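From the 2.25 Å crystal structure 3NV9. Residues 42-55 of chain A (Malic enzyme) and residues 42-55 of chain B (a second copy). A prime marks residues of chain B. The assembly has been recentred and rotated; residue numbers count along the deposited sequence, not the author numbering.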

ATOM      1  N   PHE A  42      -9.802 -12.159  13.897  1.00 20.46           N
ATOM      2  CA  PHE A  42     -10.196 -11.141  14.891  1.00 20.65           C
ATOM      3  C   PHE A  42      -9.923  -9.668  14.465  1.00 20.65           C
ATOM      4  O   PHE A  42     -10.757  -8.826  14.642  1.00 20.52           O
ATOM      5  CB  PHE A  42      -9.508 -11.417  16.237  1.00 20.32           C
ATOM      6  CG  PHE A  42     -10.066 -10.603  17.378  1.00 21.25           C
ATOM      7  CD1 PHE A  42     -11.307 -10.958  17.974  1.00 18.11           C
ATOM      8  CD2 PHE A  42      -9.376  -9.479  17.848  1.00 21.73           C
ATOM      9  CE1 PHE A  42     -11.852 -10.186  19.024  1.00 18.68           C
ATOM     10  CE2 PHE A  42      -9.898  -8.705  18.947  1.00 24.57           C
ATOM     11  CZ  PHE A  42     -11.141  -9.068  19.531  1.00 23.53           C
ATOM     12  N   TYR A  43      -8.727  -9.360  13.967  1.00 21.13           N
ATOM     13  CA  TYR A  43      -8.381  -8.000  13.617  1.00 20.35           C
ATOM     14  C   TYR A  43      -8.566  -7.753  12.088  1.00 20.75           C
ATOM     15  O   TYR A  43      -8.348  -6.607  11.596  1.00 20.71           O
ATOM     16  CB  TYR A  43      -6.942  -7.656  14.040  1.00 20.99           C
ATOM     17  CG  TYR A  43      -6.636  -7.747  15.548  1.00 21.03           C
ATOM     18  CD1 TYR A  43      -7.209  -6.830  16.446  1.00 18.49           C
ATOM     19  CD2 TYR A  43      -5.774  -8.724  16.069  1.00 17.62           C
ATOM     20  CE1 TYR A  43      -6.959  -6.880  17.782  1.00 15.47           C
ATOM     21  CE2 TYR A  43      -5.492  -8.769  17.428  1.00 20.74           C
ATOM     22  CZ  TYR A  43      -6.118  -7.810  18.280  1.00 20.00           C
ATOM     23  OH  TYR A  43      -5.952  -7.792  19.630  1.00 20.20           O
ATOM     24  N   LYS A  44      -8.942  -8.804  11.343  1.00 19.88           N
ATOM     25  CA  LYS A  44      -9.066  -8.743   9.873  1.00 19.70           C
ATOM     26  C   LYS A  44      -7.753  -8.278   9.259  1.00 19.49           C
ATOM     27  O   LYS A  44      -7.704  -7.308   8.453  1.00 18.68           O
ATOM     28  CB  LYS A  44     -10.217  -7.840   9.390  1.00 19.49           C
ATOM     29  CG  LYS A  44     -11.665  -8.127   9.976  1.00 23.95           C
ATOM     30  CD  LYS A  44     -12.112  -9.607   9.912  1.00 31.63           C
ATOM     31  CE  LYS A  44     -13.593  -9.812  10.382  1.00 37.23           C
ATOM     32  NZ  LYS A  44     -13.790 -10.395  11.768  1.00 37.74           N
ATOM     33  N   GLY A  45      -6.678  -8.950   9.656  1.00 19.05           N
ATOM     34  CA  GLY A  45      -5.354  -8.565   9.167  1.00 19.24           C
ATOM     35  C   GLY A  45      -4.474  -8.032  10.272  1.00 18.20           C
ATOM     36  O   GLY A  45      -4.755  -8.289  11.444  1.00 19.04           O
ATOM     37  N   LYS A  46      -3.426  -7.301   9.905  1.00 17.16           N
ATOM     38  CA  LYS A  46      -2.404  -6.915  10.852  1.00 16.73           C
ATOM     39  C   LYS A  46      -2.033  -5.452  10.760  1.00 18.04           C
ATOM     40  O   LYS A  46      -1.603  -4.895  11.758  1.00 18.93           O
ATOM     41  CB  LYS A  46      -1.170  -7.810  10.731  1.00 15.65           C
ATOM     42  CG  LYS A  46      -1.432  -9.275  11.315  1.00 14.44           C
ATOM     43  CD  LYS A  46      -0.273 -10.210  10.993  1.00 12.86           C
ATOM     44  CE  LYS A  46      -0.126 -10.443   9.409  1.00 15.63           C
ATOM     45  NZ  LYS A  46       0.459 -11.773   9.134  1.00 12.67           N
ATOM     46  N   ILE A  47      -2.176  -4.855   9.573  1.00 17.62           N
ATOM     47  CA  ILE A  47      -1.749  -3.463   9.321  1.00 18.09           C
ATOM     48  C   ILE A  47      -2.890  -2.569   8.786  1.00 18.17           C
ATOM     49  O   ILE A  47      -3.900  -3.056   8.295  1.00 18.97           O
ATOM     50  CB  ILE A  47      -0.483  -3.350   8.407  1.00 18.30           C
ATOM     51  CG1 ILE A  47      -0.835  -3.763   6.982  1.00 17.84           C
ATOM     52  CG2 ILE A  47       0.607  -4.266   8.892  1.00 15.67           C
ATOM     53  CD1 ILE A  47       0.349  -3.583   5.953  1.00 16.36           C
ATOM     54  N   GLN A  48      -2.713  -1.260   8.889  1.00 18.49           N
ATOM     55  CA  GLN A  48      -3.696  -0.320   8.452  1.00 19.42           C
ATOM     56  C   GLN A  48      -2.998   0.928   7.954  1.00 20.42           C
ATOM     57  O   GLN A  48      -1.817   1.115   8.125  1.00 20.78           O
ATOM     58  CB  GLN A  48      -4.640   0.006   9.601  1.00 19.71           C
ATOM     59  CG  GLN A  48      -3.930   0.617  10.822  1.00 22.09           C
ATOM     60  CD  GLN A  48      -4.893   1.227  11.855  1.00 19.67           C
ATOM     61  OE1 GLN A  48      -6.010   1.665  11.540  1.00 15.02           O
ATOM     62  NE2 GLN A  48      -4.468   1.192  13.111  1.00 16.70           N
ATOM     63  N   ILE A  49      -3.740   1.800   7.312  1.00 22.33           N
ATOM     64  CA  ILE A  49      -3.178   3.061   6.917  1.00 23.44           C
ATOM     65  C   ILE A  49      -3.555   4.097   7.975  1.00 22.66           C
ATOM     66  O   ILE A  49      -4.559   3.969   8.633  1.00 22.58           O
ATOM     67  CB  ILE A  49      -3.656   3.437   5.495  1.00 24.13           C
ATOM     68  CG1 ILE A  49      -2.711   2.867   4.432  1.00 25.79           C
ATOM     69  CG2 ILE A  49      -3.626   4.945   5.301  1.00 26.51           C
ATOM     70  CD1 ILE A  49      -2.582   1.385   4.404  1.00 26.86           C
ATOM     71  N   MET A  50      -2.738   5.119   8.154  1.00 23.52           N
ATOM     72  CA  MET A  50      -3.065   6.177   9.124  1.00 21.87           C
ATOM     73  C   MET A  50      -2.483   7.517   8.649  1.00 20.16           C
ATOM     74  O   MET A  50      -1.426   7.526   8.038  1.00 18.41           O
ATOM     75  CB  MET A  50      -2.437   5.762  10.449  1.00 23.60           C
ATOM     76  CG  MET A  50      -2.838   6.538  11.643  1.00 27.61           C
ATOM     77  SD  MET A  50      -4.554   6.243  12.165  1.00 34.43           S
ATOM     78  CE  MET A  50      -4.304   4.531  12.661  1.00 30.02           C
ATOM     79  N   PRO A  51      -3.155   8.656   8.946  1.00 19.66           N
ATOM     80  CA  PRO A  51      -2.566   9.935   8.601  1.00 19.32           C
ATOM     81  C   PRO A  51      -1.260  10.063   9.370  1.00 20.18           C
ATOM     82  O   PRO A  51      -1.151   9.461  10.449  1.00 20.93           O
ATOM     83  CB  PRO A  51      -3.577  10.938   9.160  1.00 19.68           C
ATOM     84  CG  PRO A  51      -4.889  10.265   9.058  1.00 18.86           C
ATOM     85  CD  PRO A  51      -4.511   8.832   9.499  1.00 19.48           C
ATOM     86  N   LYS A  52      -0.298  10.780   8.795  1.00 19.52           N
ATOM     87  CA  LYS A  52       0.916  11.231   9.485  1.00 19.85           C
ATOM     88  C   LYS A  52       1.051  12.738   9.356  1.00 19.80           C
ATOM     89  O   LYS A  52       2.105  13.261   9.703  1.00 20.74           O
ATOM     90  CB  LYS A  52       2.163  10.640   8.858  1.00 18.71           C
ATOM     91  CG  LYS A  52       2.138  10.684   7.340  1.00 20.52           C
ATOM     92  CD  LYS A  52       3.472  11.041   6.670  1.00 19.92           C
ATOM     93  CE  LYS A  52       4.556  10.081   6.893  1.00 22.53           C
ATOM     94  NZ  LYS A  52       5.447  10.214   5.622  1.00 17.34           N
ATOM     95  N   CYS A  53       0.024  13.439   8.868  1.00 19.47           N
ATOM     96  CA  CYS A  53       0.113  14.928   8.718  1.00 20.50           C
ATOM     97  C   CYS A  53      -0.906  15.676   9.624  1.00 20.99           C
ATOM     98  O   CYS A  53      -1.799  15.044  10.206  1.00 19.86           O
ATOM     99  CB  CYS A  53      -0.151  15.283   7.256  1.00 19.52           C
ATOM    100  SG  CYS A  53      -1.772  14.655   6.680  1.00 22.64           S
ATOM    101  N   THR A  54      -0.780  17.000   9.792  1.00 20.87           N
ATOM    102  CA  THR A  54      -1.739  17.684  10.675  1.00 19.82           C
ATOM    103  C   THR A  54      -3.129  17.711  10.084  1.00 20.22           C
ATOM    104  O   THR A  54      -3.308  17.989   8.915  1.00 19.40           O
ATOM    105  CB  THR A  54      -1.294  19.115  11.027  1.00 18.96           C
ATOM    106  OG1 THR A  54      -2.236  19.697  11.895  1.00 20.26           O
ATOM    107  CG2 THR A  54      -1.170  20.019   9.824  1.00 18.88           C
ATOM    108  N   LEU A  55      -4.129  17.441  10.911  1.00 21.78           N
ATOM    109  CA  LEU A  55      -5.532  17.565  10.489  1.00 23.22           C
ATOM    110  C   LEU A  55      -6.286  18.481  11.480  1.00 23.95           C
ATOM    111  O   LEU A  55      -7.407  18.194  11.930  1.00 24.07           O
ATOM    112  CB  LEU A  55      -6.197  16.184  10.356  1.00 23.09           C
ATOM    113  CG  LEU A  55      -5.467  15.139   9.490  1.00 24.89           C
ATOM    114  CD1 LEU A  55      -5.957  13.745   9.831  1.00 26.79           C
ATOM    115  CD2 LEU A  55      -5.702  15.437   8.069  1.00 25.70           C
TER
ATOM    116  N   PHE B  42       7.264  18.912   4.993  1.00 24.88           N
ATOM    117  CA  PHE B  42       7.409  18.864   6.472  1.00 24.77           C
ATOM    118  C   PHE B  42       7.185  17.461   7.064  1.00 24.86           C
ATOM    119  O   PHE B  42       7.986  17.006   7.874  1.00 24.44           O
ATOM    120  CB  PHE B  42       6.486  19.873   7.170  1.00 24.08           C
ATOM    121  CG  PHE B  42       6.709  19.986   8.714  1.00 26.87           C
ATOM    122  CD1 PHE B  42       7.870  20.581   9.239  1.00 27.65           C
ATOM    123  CD2 PHE B  42       5.743  19.501   9.625  1.00 27.60           C
ATOM    124  CE1 PHE B  42       8.051  20.734  10.648  1.00 29.42           C
ATOM    125  CE2 PHE B  42       5.920  19.618  11.021  1.00 28.19           C
ATOM    126  CZ  PHE B  42       7.067  20.238  11.542  1.00 26.91           C
ATOM    127  N   TYR B  43       6.087  16.820   6.648  1.00 24.53           N
ATOM    128  CA  TYR B  43       5.675  15.503   7.102  1.00 25.21           C
ATOM    129  C   TYR B  43       6.127  14.402   6.171  1.00 25.15           C
ATOM    130  O   TYR B  43       5.828  13.219   6.431  1.00 24.89           O
ATOM    131  CB  TYR B  43       4.145  15.402   7.210  1.00 26.00           C
ATOM    132  CG  TYR B  43       3.590  16.321   8.249  1.00 26.94           C
ATOM    133  CD1 TYR B  43       3.811  16.086   9.597  1.00 27.07           C
ATOM    134  CD2 TYR B  43       2.856  17.424   7.883  1.00 25.81           C
ATOM    135  CE1 TYR B  43       3.279  16.943  10.550  1.00 28.39           C
ATOM    136  CE2 TYR B  43       2.338  18.274   8.825  1.00 28.57           C
ATOM    137  CZ  TYR B  43       2.563  18.041  10.148  1.00 27.96           C
ATOM    138  OH  TYR B  43       2.046  18.911  11.067  1.00 27.57           O
ATOM    139  N   LYS B  44       6.836  14.761   5.107  1.00 24.83           N
ATOM    140  CA  LYS B  44       7.280  13.741   4.083  1.00 26.95           C
ATOM    141  C   LYS B  44       6.110  12.923   3.502  1.00 26.43           C
ATOM    142  O   LYS B  44       6.195  11.713   3.366  1.00 26.98           O
ATOM    143  CB  LYS B  44       8.396  12.784   4.612  1.00 26.35           C
ATOM    144  CG  LYS B  44       9.634  13.472   5.224  1.00 30.34           C
ATOM    145  CD  LYS B  44      10.365  14.386   4.265  1.00 34.48           C
ATOM    146  CE  LYS B  44      11.631  15.078   4.906  1.00 41.50           C
ATOM    147  NZ  LYS B  44      11.349  16.391   5.676  1.00 39.84           N
ATOM    148  N   GLY B  45       5.028  13.606   3.147  1.00 27.35           N
ATOM    149  CA  GLY B  45       3.803  12.950   2.694  1.00 27.12           C
ATOM    150  C   GLY B  45       2.656  13.138   3.671  1.00 26.79           C
ATOM    151  O   GLY B  45       2.685  14.053   4.512  1.00 26.84           O
ATOM    152  N   LYS B  46       1.672  12.250   3.580  1.00 24.31           N
ATOM    153  CA  LYS B  46       0.443  12.446   4.275  1.00 23.67           C
ATOM    154  C   LYS B  46      -0.042  11.189   4.993  1.00 23.07           C
ATOM    155  O   LYS B  46      -0.728  11.323   6.018  1.00 22.45           O
ATOM    156  CB  LYS B  46      -0.656  12.981   3.299  1.00 24.66           C
ATOM    157  CG  LYS B  46      -0.447  14.434   2.791  1.00 22.48           C
ATOM    158  CD  LYS B  46      -1.394  14.820   1.639  1.00 24.81           C
ATOM    159  CE  LYS B  46      -1.065  14.170   0.264  1.00 23.19           C
ATOM    160  NZ  LYS B  46      -1.788  14.903  -0.841  1.00 23.22           N
ATOM    161  N   ILE B  47       0.275   9.985   4.467  1.00 21.68           N
ATOM    162  CA  ILE B  47      -0.130   8.742   5.147  1.00 20.09           C
ATOM    163  C   ILE B  47       1.043   7.856   5.641  1.00 19.39           C
ATOM    164  O   ILE B  47       2.178   8.090   5.314  1.00 18.86           O
ATOM    165  CB  ILE B  47      -1.063   7.886   4.286  1.00 19.33           C
ATOM    166  CG1 ILE B  47      -0.298   7.190   3.110  1.00 18.87           C
ATOM    167  CG2 ILE B  47      -2.237   8.674   3.930  1.00 18.98           C
ATOM    168  CD1 ILE B  47      -1.240   6.407   2.095  1.00 16.85           C
ATOM    169  N   GLN B  48       0.745   6.821   6.410  1.00 18.01           N
ATOM    170  CA  GLN B  48       1.804   5.925   6.926  1.00 18.04           C
ATOM    171  C   GLN B  48       1.101   4.612   7.199  1.00 17.17           C
ATOM    172  O   GLN B  48      -0.117   4.579   7.252  1.00 17.45           O
ATOM    173  CB  GLN B  48       2.384   6.482   8.249  1.00 17.31           C
ATOM    174  CG  GLN B  48       1.465   6.345   9.494  1.00 16.57           C
ATOM    175  CD  GLN B  48       2.144   6.854  10.776  1.00 16.18           C
ATOM    176  OE1 GLN B  48       3.343   6.688  10.947  1.00 20.42           O
ATOM    177  NE2 GLN B  48       1.401   7.510  11.634  1.00 15.43           N
ATOM    178  N   ILE B  49       1.844   3.534   7.338  1.00 18.80           N
ATOM    179  CA  ILE B  49       1.232   2.276   7.698  1.00 20.56           C
ATOM    180  C   ILE B  49       1.356   2.096   9.229  1.00 21.08           C
ATOM    181  O   ILE B  49       2.372   2.485   9.809  1.00 21.79           O
ATOM    182  CB  ILE B  49       1.957   1.128   6.994  1.00 19.95           C
ATOM    183  CG1 ILE B  49       1.332   0.844   5.633  1.00 22.00           C
ATOM    184  CG2 ILE B  49       1.744  -0.114   7.773  1.00 22.08           C
ATOM    185  CD1 ILE B  49       1.621   1.848   4.609  1.00 19.68           C
ATOM    186  N   MET B  50       0.368   1.474   9.873  1.00 21.50           N
ATOM    187  CA  MET B  50       0.445   1.206  11.326  1.00 21.44           C
ATOM    188  C   MET B  50      -0.018  -0.217  11.670  1.00 20.28           C
ATOM    189  O   MET B  50      -0.912  -0.709  11.003  1.00 21.07           O
ATOM    190  CB  MET B  50      -0.481   2.223  12.021  1.00 21.07           C
ATOM    191  CG  MET B  50      -0.285   2.329  13.491  1.00 28.13           C
ATOM    192  SD  MET B  50       1.294   3.114  13.994  1.00 35.70           S
ATOM    193  CE  MET B  50       0.849   4.711  13.290  1.00 32.59           C
ATOM    194  N   PRO B  51       0.499  -0.843  12.764  1.00 19.77           N
ATOM    195  CA  PRO B  51      -0.182  -2.074  13.239  1.00 18.13           C
ATOM    196  C   PRO B  51      -1.648  -1.800  13.541  1.00 18.90           C
ATOM    197  O   PRO B  51      -1.987  -0.652  13.824  1.00 18.84           O
ATOM    198  CB  PRO B  51       0.542  -2.422  14.571  1.00 16.70           C
ATOM    199  CG  PRO B  51       1.984  -1.820  14.360  1.00 18.75           C
ATOM    200  CD  PRO B  51       1.650  -0.461  13.641  1.00 18.89           C
ATOM    201  N   LYS B  52      -2.512  -2.823  13.419  1.00 17.95           N
ATOM    202  CA  LYS B  52      -3.863  -2.756  13.901  1.00 17.48           C
ATOM    203  C   LYS B  52      -4.197  -3.988  14.733  1.00 18.46           C
ATOM    204  O   LYS B  52      -5.344  -4.224  15.080  1.00 18.97           O
ATOM    205  CB  LYS B  52      -4.831  -2.601  12.728  1.00 18.37           C
ATOM    206  CG  LYS B  52      -5.010  -3.864  11.835  1.00 15.74           C
ATOM    207  CD  LYS B  52      -6.122  -3.694  10.841  1.00 11.19           C
ATOM    208  CE  LYS B  52      -6.440  -5.025  10.089  1.00 13.17           C
ATOM    209  NZ  LYS B  52      -7.598  -4.836   9.033  1.00 10.02           N
ATOM    210  N   CYS B  53      -3.169  -4.744  15.118  1.00 19.69           N
ATOM    211  CA  CYS B  53      -3.331  -6.004  15.856  1.00 19.80           C
ATOM    212  C   CYS B  53      -2.553  -5.912  17.134  1.00 19.99           C
ATOM    213  O   CYS B  53      -1.656  -5.096  17.222  1.00 22.02           O
ATOM    214  CB  CYS B  53      -2.781  -7.171  15.022  1.00 18.08           C
ATOM    215  SG  CYS B  53      -1.062  -6.960  14.518  1.00 21.04           S
ATOM    216  N   THR B  54      -2.858  -6.757  18.114  1.00 21.48           N
ATOM    217  CA  THR B  54      -2.147  -6.747  19.430  1.00 21.80           C
ATOM    218  C   THR B  54      -0.650  -7.010  19.318  1.00 22.22           C
ATOM    219  O   THR B  54      -0.241  -7.986  18.707  1.00 22.52           O
ATOM    220  CB  THR B  54      -2.776  -7.725  20.473  1.00 21.64           C
ATOM    221  OG1 THR B  54      -2.136  -7.530  21.742  1.00 22.58           O
ATOM    222  CG2 THR B  54      -2.605  -9.211  20.057  1.00 20.16           C
ATOM    223  N   LEU B  55       0.156  -6.147  19.925  1.00 22.34           N
ATOM    224  CA  LEU B  55       1.596  -6.397  20.048  1.00 22.91           C
ATOM    225  C   LEU B  55       2.009  -6.521  21.538  1.00 24.24           C
ATOM    226  O   LEU B  55       2.977  -5.913  21.985  1.00 24.53           O
ATOM    227  CB  LEU B  55       2.402  -5.334  19.293  1.00 21.02           C
ATOM    228  CG  LEU B  55       2.149  -5.270  17.760  1.00 22.58           C
ATOM    229  CD1 LEU B  55       2.723  -4.056  17.161  1.00 19.09           C
ATOM    230  CD2 LEU B  55       2.710  -6.490  17.003  1.00 21.08           C
TER
HETATM  231  O   HOH W   1      -6.769  -2.965   7.367  1.00 27.88           O
HETATM  232  O   HOH W   2       5.079   7.498   4.895  1.00 24.55           O

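Strand 47-51 of each chain pairs antiparallel with its counterpart, centred on Ile49 and Ile49′, whose CA atoms lie 4.5 Å apart. Four backbone hydrogen bonds, all 2.8 Å, join Gln48 N to Met50′ O, Met50′ N to Gln48 O, Met50 N to Gln48′ O and Gln48′ N to Met50 O. Beyond the strands the pairing continues, with Lys52′ N donating to Lys46 O (2.8 Å) and Lys52 N to Lys46′ O (2.9 Å).

Side chains add further polar links. Gln48 NE2 donates to Pro51′ O at 3.2 Å; the equivalent bond from Gln48′ NE2 to Pro51 O, at 3.4 Å, is weak. The two lysines depart from exact symmetry. Lys52′, extended from chi2 to chi4, places NZ 2.5 Å from Lys44 O in a hydrogen bond, whereas Lys52 NZ bonds Tyr43′ O at 3.1 Å and only weakly Lys44′ O at 2.8 Å. A water on each side links the ammonium group to the carbonyl of Ile47 or Ile47′.

Apolar packing completes the contact. Ile49 CD1 meets Ile49′ CG1 at 4.1 Å on one sheet face; Met50 CB approaches Met50′ CB at 4.3 Å on the other. Beyond the strands, Cys53′ CA sits over a face of the Tyr43 ring, 3.7 Å from its centroid and 12° off the normal, a CH-pi contact repeated by Cys53 and Tyr43′.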